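PDB 6IYH: beta chain from Acipenser persicus, which binds haem and, as a haemoglobin beta chain, probably carries oxygen as part of a four-chain assembly. Local coordinates for residues 20-25 with 114-119; 64-69 with 103-108; 68-73 with 134-139. All coordinates share one frame; numbering follows the deposited sequence. Where two conformers were deposited one is given.

Helix 100-117 serves contacts 1 and 2, and helix 57-75 serves contacts 2 and 3. Contact 2 lies at the middle of the chain, about 1 Å from its centre, and borders the haem. Contact 1 is about 11 Å from it, centre to centre. A salt bridge from Glu20 OE2 to Lys64 NZ (2.6 Å) joins the two, and Leu67 CD2 packs 3.4 Å from Gly23 CA. Contact 3 shares Asp68 and Ser69 with contact 2, and their centres are about 8 Å apart. Both touch the haem. Contacts 1 and 3 do not meet; their centres are about 17 Å apart. Contact 1 stays off the pocket, with the Val22 side chain about 11 Å from the haem.

Contact 1 of 3, residues 20-25 with 114-119; sequences ESVGAQ and AATFGT
Val22 and Thr116 make the closest approach here. Methyl CG2 of Val22 comes to 4.0 Å from Thr116 OG1, and the two side chains meet at a slant. Gln25 is a looser neighbour, with its OE1 4.3 Å from the same Thr116 OG1. The contact is thus light, with 96 Å² buried in all.

The threonine hydroxyl is already engaged. It is hydrogen-bonded to the carbonyl oxygen of Val112, one turn back in its own helix. Chi1 of -64° holds OG1 beside the backbone N. Thr116 CG2, anti to that N, lies over one face of the Phe117 ring, 3.7 Å above its plane and offset toward the rim.

The pairing joins helix 19-33 to the end of helix 100-117, the B and G helices of the globin fold. Their backbones come close, with Val22 CA and Thr116 CA 7.8 Å apart.

Val22 is buried because other groups surround it. Leu109 and Val112 of helix 100-117 pack on it, as do Leu67 and Val17. Phe117 rests on Lys16 and Val17. Gly118 N still bonds to Ala114 O (2.9 Å), but Gly118 is the first residue to leave helical backbone angles. Its phi is positive, 52°, a value that favours glycine. Ala114 and Ala115 pack against apolar side chains of a neighbouring subunit.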
loop_
_atom_site.group_PDB
_atom_site.type_symbol
_atom_site.label_atom_id
_atom_site.label_comp_id
_atom_site.label_asym_id
_atom_site.label_seq_id
_atom_site.Cartn_x
_atom_site.Cartn_y
_atom_site.Cartn_z
ATOM N N GLU B 20 8.198 -27.291 7.428
ATOM C CA GLU B 20 6.944 -27.542 8.155
ATOM C C GLU B 20 6.724 -26.540 9.298
ATOM O O GLU B 20 5.662 -25.893 9.420
ATOM C CB GLU B 20 6.978 -28.948 8.773
ATOM C CG GLU B 20 6.798 -30.007 7.730
ATOM C CD GLU B 20 6.972 -31.422 8.256
ATOM O OE1 GLU B 20 6.730 -31.660 9.459
ATOM O OE2 GLU B 20 7.366 -32.249 7.455
ATOM N N SER B 21 7.750 -26.363 10.107
ATOM C CA SER B 21 7.685 -25.465 11.189
ATOM C C SER B 21 7.631 -24.000 10.771
ATOM O O SER B 21 6.758 -23.263 11.211
ATOM C CB SER B 21 8.835 -25.727 12.108
ATOM O OG SER B 21 8.871 -24.816 13.189
ATOM N N VAL B 22 8.551 -23.577 9.936
ATOM C CA VAL B 22 8.576 -22.193 9.472
ATOM C C VAL B 22 7.337 -21.899 8.631
ATOM O O VAL B 22 6.727 -20.868 8.773
ATOM C CB VAL B 22 9.861 -21.902 8.664
ATOM C CG1 VAL B 22 9.830 -20.606 7.849
ATOM C CG2 VAL B 22 11.020 -21.949 9.658
ATOM N N GLY B 23 6.926 -22.822 7.801
ATOM C CA GLY B 23 5.774 -22.594 6.913
ATOM C C GLY B 23 4.485 -22.537 7.735
ATOM O O GLY B 23 3.688 -21.609 7.523
ATOM N N ALA B 24 4.286 -23.450 8.677
ATOM C CA ALA B 24 3.128 -23.385 9.556
ATOM C C ALA B 24 3.120 -22.052 10.330
ATOM O O ALA B 24 2.063 -21.360 10.456
ATOM C CB ALA B 24 3.084 -24.551 10.536
ATOM N N GLN B 25 4.256 -21.705 10.928
ATOM C CA GLN B 25 4.350 -20.445 11.747
ATOM C C GLN B 25 4.021 -19.215 10.924
ATOM O O GLN B 25 3.292 -18.323 11.427
ATOM C CB GLN B 25 5.664 -20.262 12.417
ATOM C CG GLN B 25 5.891 -21.303 13.463
ATOM C CD GLN B 25 7.252 -21.219 14.113
ATOM O OE1 GLN B 25 7.824 -20.114 14.280
ATOM N NE2 GLN B 25 7.704 -22.366 14.654
ATOM N N ALA B 114 13.456 -14.442 11.529
ATOM C CA ALA B 114 14.081 -13.748 12.730
ATOM C C ALA B 114 13.891 -14.521 14.019
ATOM O O ALA B 114 14.843 -14.758 14.810
ATOM C CB ALA B 114 13.524 -12.343 12.852
ATOM N N ALA B 115 12.652 -14.934 14.293
ATOM C CA ALA B 115 12.328 -15.693 15.523
ATOM C C ALA B 115 13.092 -17.038 15.563
ATOM O O ALA B 115 13.568 -17.448 16.662
ATOM C CB ALA B 115 10.822 -15.892 15.649
ATOM N N THR B 116 13.232 -17.657 14.405
ATOM C CA THR B 116 13.797 -18.968 14.286
ATOM C C THR B 116 15.334 -18.922 14.397
ATOM O O THR B 116 15.936 -19.843 14.993
ATOM C CB THR B 116 13.388 -19.606 12.929
ATOM O OG1 THR B 116 11.936 -19.792 12.902
ATOM C CG2 THR B 116 14.035 -20.979 12.704
ATOM N N PHE B 117 15.976 -17.916 13.803
ATOM C CA PHE B 117 17.442 -17.879 13.662
ATOM C C PHE B 117 18.116 -16.942 14.625
ATOM O O PHE B 117 19.354 -17.085 14.819
ATOM C CB PHE B 117 17.844 -17.645 12.212
ATOM C CG PHE B 117 17.579 -18.824 11.358
ATOM C CD1 PHE B 117 18.504 -19.915 11.328
ATOM C CD2 PHE B 117 16.424 -18.911 10.589
ATOM C CE1 PHE B 117 18.201 -21.032 10.555
ATOM C CE2 PHE B 117 16.169 -19.982 9.791
ATOM C CZ PHE B 117 17.049 -21.091 9.818
ATOM N N GLY B 118 17.342 -16.088 15.310
ATOM C CA GLY B 118 17.924 -15.145 16.295
ATOM C C GLY B 118 19.064 -14.341 15.681
ATOM O O GLY B 118 18.952 -13.803 14.544
ATOM N N THR B 119 20.211 -14.269 16.386
ATOM C CA THR B 119 21.278 -13.351 16.019
ATOM C C THR B 119 21.942 -13.778 14.762
ATOM O O THR B 119 22.563 -12.990 14.083
ATOM C CB THR B 119 22.315 -13.215 17.157
ATOM O OG1 THR B 119 22.732 -14.518 17.469
ATOM C CG2 THR B 119 21.654 -12.564 18.379
#

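Contact 2 of 3, residues 64-69 with 103-108; sequences KTVLDS and QHFGDC. With HEM (protoporphyrin IX containing Fe), chain D; PGO (S-1,2-propanediol), chain E.
This is a buried apolar contact in the core of the globin fold, where helix 57-75 (E) faces helix 100-117 (G) beside the haem. Phe105 carries it from one side, Val66 and Leu67 from the other. The backbones stay well apart: Val66 CA and Phe105 CA are 10.1 Å from each other. The phenyl ring and the two aliphatic side chains bridge the distance.

The ring extends toward helix 57-75 because CG is anti to the backbone N (chi1 -177°). Its far carbon CZ lies 3.5 Å from Val66 CG1, the tightest approach of the pair. The methyl approaches the ring obliquely, and the two side chains run past each other in opposite directions. Leu67 comes differently: its CD2 meets the ring edge near the ring plane, 4.1 Å from Phe105 CZ. Ala26 of helix 19-33 also touches the Phe105 side chain.

Phe105 also lines the pocket. Its CD2 is 3.7 Å from the haem vinyl carbon CBB. On helix 57-75, Ser69 OG lies 3.7 Å from the haem methyl CMB, and Thr65 CG2 is near the methyl CMA. On the outer side of helix 100-117, Asp107 accepts two hydrogen bonds from a propanediol, probably from the crystallisation liquor.

Val66 divides its two methyls between ring and haem. CG1 is the one against Phe105, while CG2 stands over the porphyrin, 3.2 Å from the water bound to the haem iron.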
loop_
_atom_site.group_PDB
_atom_site.type_symbol
_atom_site.label_atom_id
_atom_site.label_comp_id
_atom_site.label_asym_id
_atom_site.label_seq_id
_atom_site.Cartn_x
_atom_site.Cartn_y
_atom_site.Cartn_z
ATOM N N LYS B 64 3.428 -25.612 4.964
ATOM C CA LYS B 64 4.541 -26.379 4.347
ATOM C C LYS B 64 4.548 -26.277 2.833
ATOM O O LYS B 64 5.578 -26.111 2.212
ATOM C CB LYS B 64 4.435 -27.839 4.812
ATOM C CG LYS B 64 5.574 -28.745 4.387
ATOM C CD LYS B 64 5.295 -30.215 4.730
ATOM C CE LYS B 64 6.546 -31.002 4.371
ATOM N NZ LYS B 64 6.570 -32.380 4.944
ATOM N N THR B 65 3.399 -26.417 2.205
ATOM C CA THR B 65 3.296 -26.260 0.731
ATOM C C THR B 65 3.867 -24.911 0.264
ATOM O O THR B 65 4.604 -24.834 -0.727
ATOM C CB THR B 65 1.827 -26.493 0.294
ATOM O OG1 THR B 65 1.414 -27.847 0.629
ATOM C CG2 THR B 65 1.599 -26.219 -1.184
ATOM N N VAL B 66 3.491 -23.821 0.956
ATOM C CA VAL B 66 3.986 -22.489 0.619
ATOM C C VAL B 66 5.520 -22.427 0.750
ATOM O O VAL B 66 6.183 -21.937 -0.140
ATOM C CB VAL B 66 3.312 -21.397 1.488
ATOM C CG1 VAL B 66 3.964 -20.052 1.213
ATOM C CG2 VAL B 66 1.821 -21.310 1.189
ATOM N N LEU B 67 6.075 -22.962 1.835
ATOM C CA LEU B 67 7.495 -22.892 2.054
ATOM C C LEU B 67 8.270 -23.757 1.029
ATOM O O LEU B 67 9.286 -23.363 0.552
ATOM C CB LEU B 67 7.838 -23.176 3.485
ATOM C CG LEU B 67 8.035 -21.956 4.348
ATOM C CD1 LEU B 67 9.390 -21.348 3.958
ATOM C CD2 LEU B 67 6.897 -20.942 4.168
ATOM N N ASP B 68 7.702 -24.875 0.635
ATOM C CA ASP B 68 8.257 -25.658 -0.517
ATOM C C ASP B 68 8.327 -24.896 -1.795
ATOM O O ASP B 68 9.340 -24.967 -2.482
ATOM C CB ASP B 68 7.507 -26.974 -0.691
ATOM C CG ASP B 68 7.822 -27.945 0.410
ATOM O OD1 ASP B 68 8.730 -27.641 1.184
ATOM O OD2 ASP B 68 7.157 -29.016 0.494
ATOM N N SER B 69 7.323 -24.039 -2.060
ATOM C CA SER B 69 7.298 -23.138 -3.201
ATOM C C SER B 69 8.314 -22.052 -3.085
ATOM O O SER B 69 8.909 -21.668 -4.053
ATOM C CB SER B 69 5.881 -22.558 -3.310
ATOM O OG SER B 69 5.739 -21.770 -4.429
ATOM N N GLN B 103 2.586 -9.303 0.335
ATOM C CA GLN B 103 3.474 -8.500 1.152
ATOM C C GLN B 103 3.284 -8.809 2.588
ATOM O O GLN B 103 4.273 -8.918 3.346
ATOM C CB GLN B 103 3.325 -7.024 0.918
ATOM C CG GLN B 103 3.584 -6.733 -0.553
ATOM C CD GLN B 103 3.790 -5.278 -0.932
ATOM O OE1 GLN B 103 3.660 -4.900 -2.137
ATOM N NE2 GLN B 103 4.205 -4.461 0.039
ATOM N N HIS B 104 2.028 -8.972 2.996
ATOM C CA HIS B 104 1.737 -9.378 4.342
ATOM C C HIS B 104 2.389 -10.734 4.660
ATOM O O HIS B 104 3.004 -10.926 5.722
ATOM C CB HIS B 104 0.229 -9.452 4.655
ATOM C CG HIS B 104 -0.454 -8.130 4.530
ATOM N ND1 HIS B 104 0.178 -6.925 4.810
ATOM C CD2 HIS B 104 -1.702 -7.806 4.132
ATOM C CE1 HIS B 104 -0.673 -5.936 4.619
ATOM N NE2 HIS B 104 -1.826 -6.446 4.252
ATOM N N PHE B 105 2.225 -11.707 3.750
ATOM C CA PHE B 105 2.825 -12.993 3.983
ATOM C C PHE B 105 4.381 -12.910 4.043
ATOM O O PHE B 105 4.989 -13.533 4.896
ATOM C CB PHE B 105 2.423 -14.044 2.949
ATOM C CG PHE B 105 3.012 -15.378 3.255
ATOM C CD1 PHE B 105 2.460 -16.186 4.213
ATOM C CD2 PHE B 105 4.258 -15.746 2.739
ATOM C CE1 PHE B 105 2.970 -17.426 4.488
ATOM C CE2 PHE B 105 4.834 -16.958 3.057
ATOM C CZ PHE B 105 4.215 -17.813 3.926
ATOM N N GLY B 106 4.979 -12.132 3.178
ATOM C CA GLY B 106 6.417 -11.971 3.171
ATOM C C GLY B 106 6.870 -11.394 4.481
ATOM O O GLY B 106 7.906 -11.805 5.017
ATOM N N ASP B 107 6.121 -10.394 5.002
ATOM C CA ASP B 107 6.475 -9.863 6.306
ATOM C C ASP B 107 6.432 -10.921 7.373
ATOM O O ASP B 107 7.316 -10.942 8.292
ATOM C CB ASP B 107 5.528 -8.708 6.705
ATOM C CG ASP B 107 5.735 -7.410 5.880
ATOM O OD1 ASP B 107 6.759 -7.263 5.181
ATOM O OD2 ASP B 107 4.851 -6.483 6.095
ATOM N N CYS B 108 5.415 -11.803 7.351
ATOM C CA CYS B 108 5.283 -12.824 8.368
ATOM C C CYS B 108 6.458 -13.796 8.229
ATOM O O CYS B 108 7.008 -14.229 9.217
ATOM C CB CYS B 108 4.005 -13.618 8.282
ATOM S SG CYS B 108 2.523 -12.616 8.668
HETATM C CHA HEM D . -2.458 -22.209 -2.880
HETATM C CHB HEM D . 2.068 -20.608 -2.920
HETATM C CHC HEM D . 0.539 -16.491 -0.844
HETATM C CHD HEM D . -4.012 -18.081 -0.970
HETATM C C1A HEM D . -1.105 -22.072 -3.083
HETATM C C2A HEM D . -0.289 -23.143 -3.563
HETATM C C3A HEM D . 0.961 -22.716 -3.555
HETATM C C4A HEM D . 0.968 -21.390 -3.043
HETATM C CMA HEM D . 2.196 -23.506 -3.994
HETATM C CAA HEM D . -0.734 -24.516 -4.034
HETATM C CBA HEM D . -0.919 -24.482 -5.549
HETATM C CGA HEM D . -1.338 -25.813 -6.158
HETATM O O1A HEM D . -2.449 -26.327 -5.918
HETATM O O2A HEM D . -0.576 -26.414 -6.937
HETATM C C1B HEM D . 2.057 -19.324 -2.337
HETATM C C2B HEM D . 3.223 -18.500 -2.165
HETATM C C3B HEM D . 2.786 -17.385 -1.512
HETATM C C4B HEM D . 1.335 -17.479 -1.421
HETATM C CMB HEM D . 4.700 -18.803 -2.469
HETATM C CAB HEM D . 3.495 -16.182 -1.024
HETATM C CBB HEM D . 4.828 -16.126 -0.855
HETATM C C1C HEM D . -0.815 -16.543 -0.616
HETATM C C2C HEM D . -1.658 -15.543 0.000
HETATM C C3C HEM D . -2.965 -16.005 -0.054
HETATM C C4C HEM D . -2.936 -17.274 -0.786
HETATM C CMC HEM D . -1.067 -14.375 0.706
HETATM C CAC HEM D . -4.219 -15.446 0.510
HETATM C CBC HEM D . -4.182 -14.397 1.345
HETATM C C1D HEM D . -3.907 -19.397 -1.455
HETATM C C2D HEM D . -5.071 -20.263 -1.521
HETATM C C3D HEM D . -4.679 -21.408 -2.098
HETATM C C4D HEM D . -3.245 -21.202 -2.310
HETATM C CMD HEM D . -6.503 -19.889 -1.129
HETATM C CAD HEM D . -5.498 -22.662 -2.369
HETATM C CBD HEM D . -5.588 -23.365 -0.983
HETATM C CGD HEM D . -6.337 -24.687 -0.927
HETATM O O1D HEM D . -5.754 -25.770 -1.116
HETATM O O2D HEM D . -7.522 -24.688 -0.601
HETATM N NA HEM D . -0.331 -21.035 -2.773
HETATM N NB HEM D . 0.947 -18.649 -1.960
HETATM N NC HEM D . -1.650 -17.536 -1.109
HETATM N ND HEM D . -2.771 -19.941 -1.959
HETATM FE FE HEM D . -0.985 -19.307 -1.994
HETATM C C1 PGO E . 6.273 -3.318 5.022
HETATM C C2 PGO E . 7.328 -4.358 4.588
HETATM C C3 PGO E . 8.426 -3.693 3.869
HETATM O O1 PGO E . 5.410 -3.769 6.099
HETATM O O2 PGO E . 6.923 -5.303 3.586
HETATM O O HOH W 1 -0.750 -19.952 -0.029
#

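Contact 3 of 3, residues 68-73 with 134-139; sequences DSVGNA and AVIISA. With HEM (protoporphyrin IX containing Fe), chain D.
Ile136 reaches from helix 123-142 to Val70 and Ala73 of helix 57-75. Its chi1 of -71° swings CG1 to the side of the backbone N, and chi2 of 162° stretches the chain out to CD1. CG1 then rests 3.7 Å from Ala73 CB. The tip goes farther: Ile136 CD1 is 3.9 Å from Ala73 CB and 4.1 Å from Val70 CG1. That valine methyl is the one placed anti to its backbone N (chi1 171°). Val70 and Ile136 cross at about a right angle.

The small Ala73 lets the backbones close in, with Ala73 CA and Ile136 CA 6.9 Å apart. Phe84 packs on both of these residues, and Val80 also lies against Ala73.

The other branch of Ile136 serves the haem. CG2 is anti to the backbone N and lies 3.8 Å from the vinyl carbon CBB. An alanine here would keep neither branch, which would probably open a gap beside Val70 and Ala73 and leave the vinyl group less firmly packed.

Next to the contact, Ile137 packs on Gln103 of helix 100-117. Packing of helices 57-75 (E) and 123-142 (H) at the vinyl edge of the haem is part of the globin haem pocket.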
loop_
_atom_site.group_PDB
_atom_site.type_symbol
_atom_site.label_atom_id
_atom_site.label_comp_id
_atom_site.label_asym_id
_atom_site.label_seq_id
_atom_site.Cartn_x
_atom_site.Cartn_y
_atom_site.Cartn_z
ATOM N N ASP B 68 7.702 -24.875 0.635
ATOM C CA ASP B 68 8.257 -25.658 -0.517
ATOM C C ASP B 68 8.327 -24.896 -1.795
ATOM O O ASP B 68 9.340 -24.967 -2.482
ATOM C CB ASP B 68 7.507 -26.974 -0.691
ATOM C CG ASP B 68 7.822 -27.945 0.410
ATOM O OD1 ASP B 68 8.730 -27.641 1.184
ATOM O OD2 ASP B 68 7.157 -29.016 0.494
ATOM N N SER B 69 7.323 -24.039 -2.060
ATOM C CA SER B 69 7.298 -23.138 -3.201
ATOM C C SER B 69 8.314 -22.052 -3.085
ATOM O O SER B 69 8.909 -21.668 -4.053
ATOM C CB SER B 69 5.881 -22.558 -3.310
ATOM O OG SER B 69 5.739 -21.770 -4.429
ATOM N N VAL B 70 8.559 -21.561 -1.877
ATOM C CA VAL B 70 9.680 -20.642 -1.675
ATOM C C VAL B 70 10.967 -21.375 -2.062
ATOM O O VAL B 70 11.811 -20.855 -2.768
ATOM C CB VAL B 70 9.727 -20.177 -0.208
ATOM C CG1 VAL B 70 11.027 -19.405 0.033
ATOM C CG2 VAL B 70 8.541 -19.261 0.179
ATOM N N GLY B 71 11.096 -22.622 -1.642
ATOM C CA GLY B 71 12.236 -23.430 -2.105
ATOM C C GLY B 71 12.351 -23.501 -3.611
ATOM O O GLY B 71 13.448 -23.309 -4.181
ATOM N N ASN B 72 11.233 -23.690 -4.300
ATOM C CA ASN B 72 11.227 -23.624 -5.811
ATOM C C ASN B 72 11.695 -22.274 -6.321
ATOM O O ASN B 72 12.504 -22.158 -7.283
ATOM C CB ASN B 72 9.847 -23.935 -6.425
ATOM C CG ASN B 72 9.378 -25.344 -6.172
ATOM O OD1 ASN B 72 10.178 -26.266 -6.094
ATOM N ND2 ASN B 72 8.067 -25.523 -6.021
ATOM N N ALA B 73 11.229 -21.179 -5.683
ATOM C CA ALA B 73 11.711 -19.864 -6.106
ATOM C C ALA B 73 13.212 -19.721 -5.948
ATOM O O ALA B 73 13.891 -19.125 -6.772
ATOM C CB ALA B 73 10.986 -18.738 -5.357
ATOM N N ALA B 134 10.816 -9.940 -1.900
ATOM C CA ALA B 134 10.379 -8.965 -2.892
ATOM C C ALA B 134 10.326 -9.556 -4.286
ATOM O O ALA B 134 9.402 -9.317 -5.035
ATOM C CB ALA B 134 11.242 -7.733 -2.781
ATOM N N VAL B 135 11.285 -10.401 -4.631
ATOM C CA VAL B 135 11.291 -10.993 -5.938
ATOM C C VAL B 135 10.155 -12.010 -6.062
ATOM O O VAL B 135 9.513 -12.061 -7.065
ATOM C CB VAL B 135 12.656 -11.654 -6.211
ATOM C CG1 VAL B 135 12.581 -12.557 -7.416
ATOM C CG2 VAL B 135 13.723 -10.573 -6.382
ATOM N N ILE B 136 9.889 -12.746 -4.967
ATOM C CA ILE B 136 8.749 -13.687 -4.951
ATOM C C ILE B 136 7.413 -12.921 -5.086
ATOM O O ILE B 136 6.511 -13.325 -5.839
ATOM C CB ILE B 136 8.765 -14.587 -3.692
ATOM C CG1 ILE B 136 9.921 -15.605 -3.787
ATOM C CG2 ILE B 136 7.438 -15.293 -3.515
ATOM C CD1 ILE B 136 10.329 -16.249 -2.464
ATOM N N ILE B 137 7.286 -11.840 -4.320
ATOM C CA ILE B 137 6.060 -11.053 -4.376
ATOM C C ILE B 137 5.790 -10.494 -5.781
ATOM O O ILE B 137 4.663 -10.528 -6.295
ATOM C CB ILE B 137 6.130 -9.930 -3.361
ATOM C CG1 ILE B 137 6.013 -10.509 -1.959
ATOM C CG2 ILE B 137 5.032 -8.898 -3.593
ATOM C CD1 ILE B 137 6.557 -9.613 -0.900
ATOM N N SER B 138 6.821 -9.955 -6.352
ATOM C CA SER B 138 6.723 -9.402 -7.681
ATOM C C SER B 138 6.305 -10.535 -8.666
ATOM O O SER B 138 5.423 -10.338 -9.533
ATOM C CB SER B 138 8.034 -8.716 -8.043
ATOM O OG SER B 138 7.966 -8.382 -9.413
ATOM N N ALA B 139 6.949 -11.703 -8.576
ATOM C CA ALA B 139 6.572 -12.839 -9.442
ATOM C C ALA B 139 5.108 -13.279 -9.273
ATOM O O ALA B 139 4.414 -13.630 -10.273
ATOM C CB ALA B 139 7.489 -13.997 -9.213
HETATM C CHA HEM D . -2.458 -22.209 -2.880
HETATM C CHB HEM D . 2.068 -20.608 -2.920
HETATM C CHC HEM D . 0.539 -16.491 -0.844
HETATM C CHD HEM D . -4.012 -18.081 -0.970
HETATM C C1A HEM D . -1.105 -22.072 -3.083
HETATM C C2A HEM D . -0.289 -23.143 -3.563
HETATM C C3A HEM D . 0.961 -22.716 -3.555
HETATM C C4A HEM D . 0.968 -21.390 -3.043
HETATM C CMA HEM D . 2.196 -23.506 -3.994
HETATM C CAA HEM D . -0.734 -24.516 -4.034
HETATM C CBA HEM D . -0.919 -24.482 -5.549
HETATM C CGA HEM D . -1.338 -25.813 -6.158
HETATM O O1A HEM D . -2.449 -26.327 -5.918
HETATM O O2A HEM D . -0.576 -26.414 -6.937
HETATM C C1B HEM D . 2.057 -19.324 -2.337
HETATM C C2B HEM D . 3.223 -18.500 -2.165
HETATM C C3B HEM D . 2.786 -17.385 -1.512
HETATM C C4B HEM D . 1.335 -17.479 -1.421
HETATM C CMB HEM D . 4.700 -18.803 -2.469
HETATM C CAB HEM D . 3.495 -16.182 -1.024
HETATM C CBB HEM D . 4.828 -16.126 -0.855
HETATM C C1C HEM D . -0.815 -16.543 -0.616
HETATM C C2C HEM D . -1.658 -15.543 0.000
HETATM C C3C HEM D . -2.965 -16.005 -0.054
HETATM C C4C HEM D . -2.936 -17.274 -0.786
HETATM C CMC HEM D . -1.067 -14.375 0.706
HETATM C CAC HEM D . -4.219 -15.446 0.510
HETATM C CBC HEM D . -4.182 -14.397 1.345
HETATM C C1D HEM D . -3.907 -19.397 -1.455
HETATM C C2D HEM D . -5.071 -20.263 -1.521
HETATM C C3D HEM D . -4.679 -21.408 -2.098
HETATM C C4D HEM D . -3.245 -21.202 -2.310
HETATM C CMD HEM D . -6.503 -19.889 -1.129
HETATM C CAD HEM D . -5.498 -22.662 -2.369
HETATM C CBD HEM D . -5.588 -23.365 -0.983
HETATM C CGD HEM D . -6.337 -24.687 -0.927
HETATM O O1D HEM D . -5.754 -25.770 -1.116
HETATM O O2D HEM D . -7.522 -24.688 -0.601
HETATM N NA HEM D . -0.331 -21.035 -2.773
HETATM N NB HEM D . 0.947 -18.649 -1.960
HETATM N NC HEM D . -1.650 -17.536 -1.109
HETATM N ND HEM D . -2.771 -19.941 -1.959
HETATM FE FE HEM D . -0.985 -19.307 -1.994
HETATM O O HOH W 1 -0.750 -19.952 -0.029
#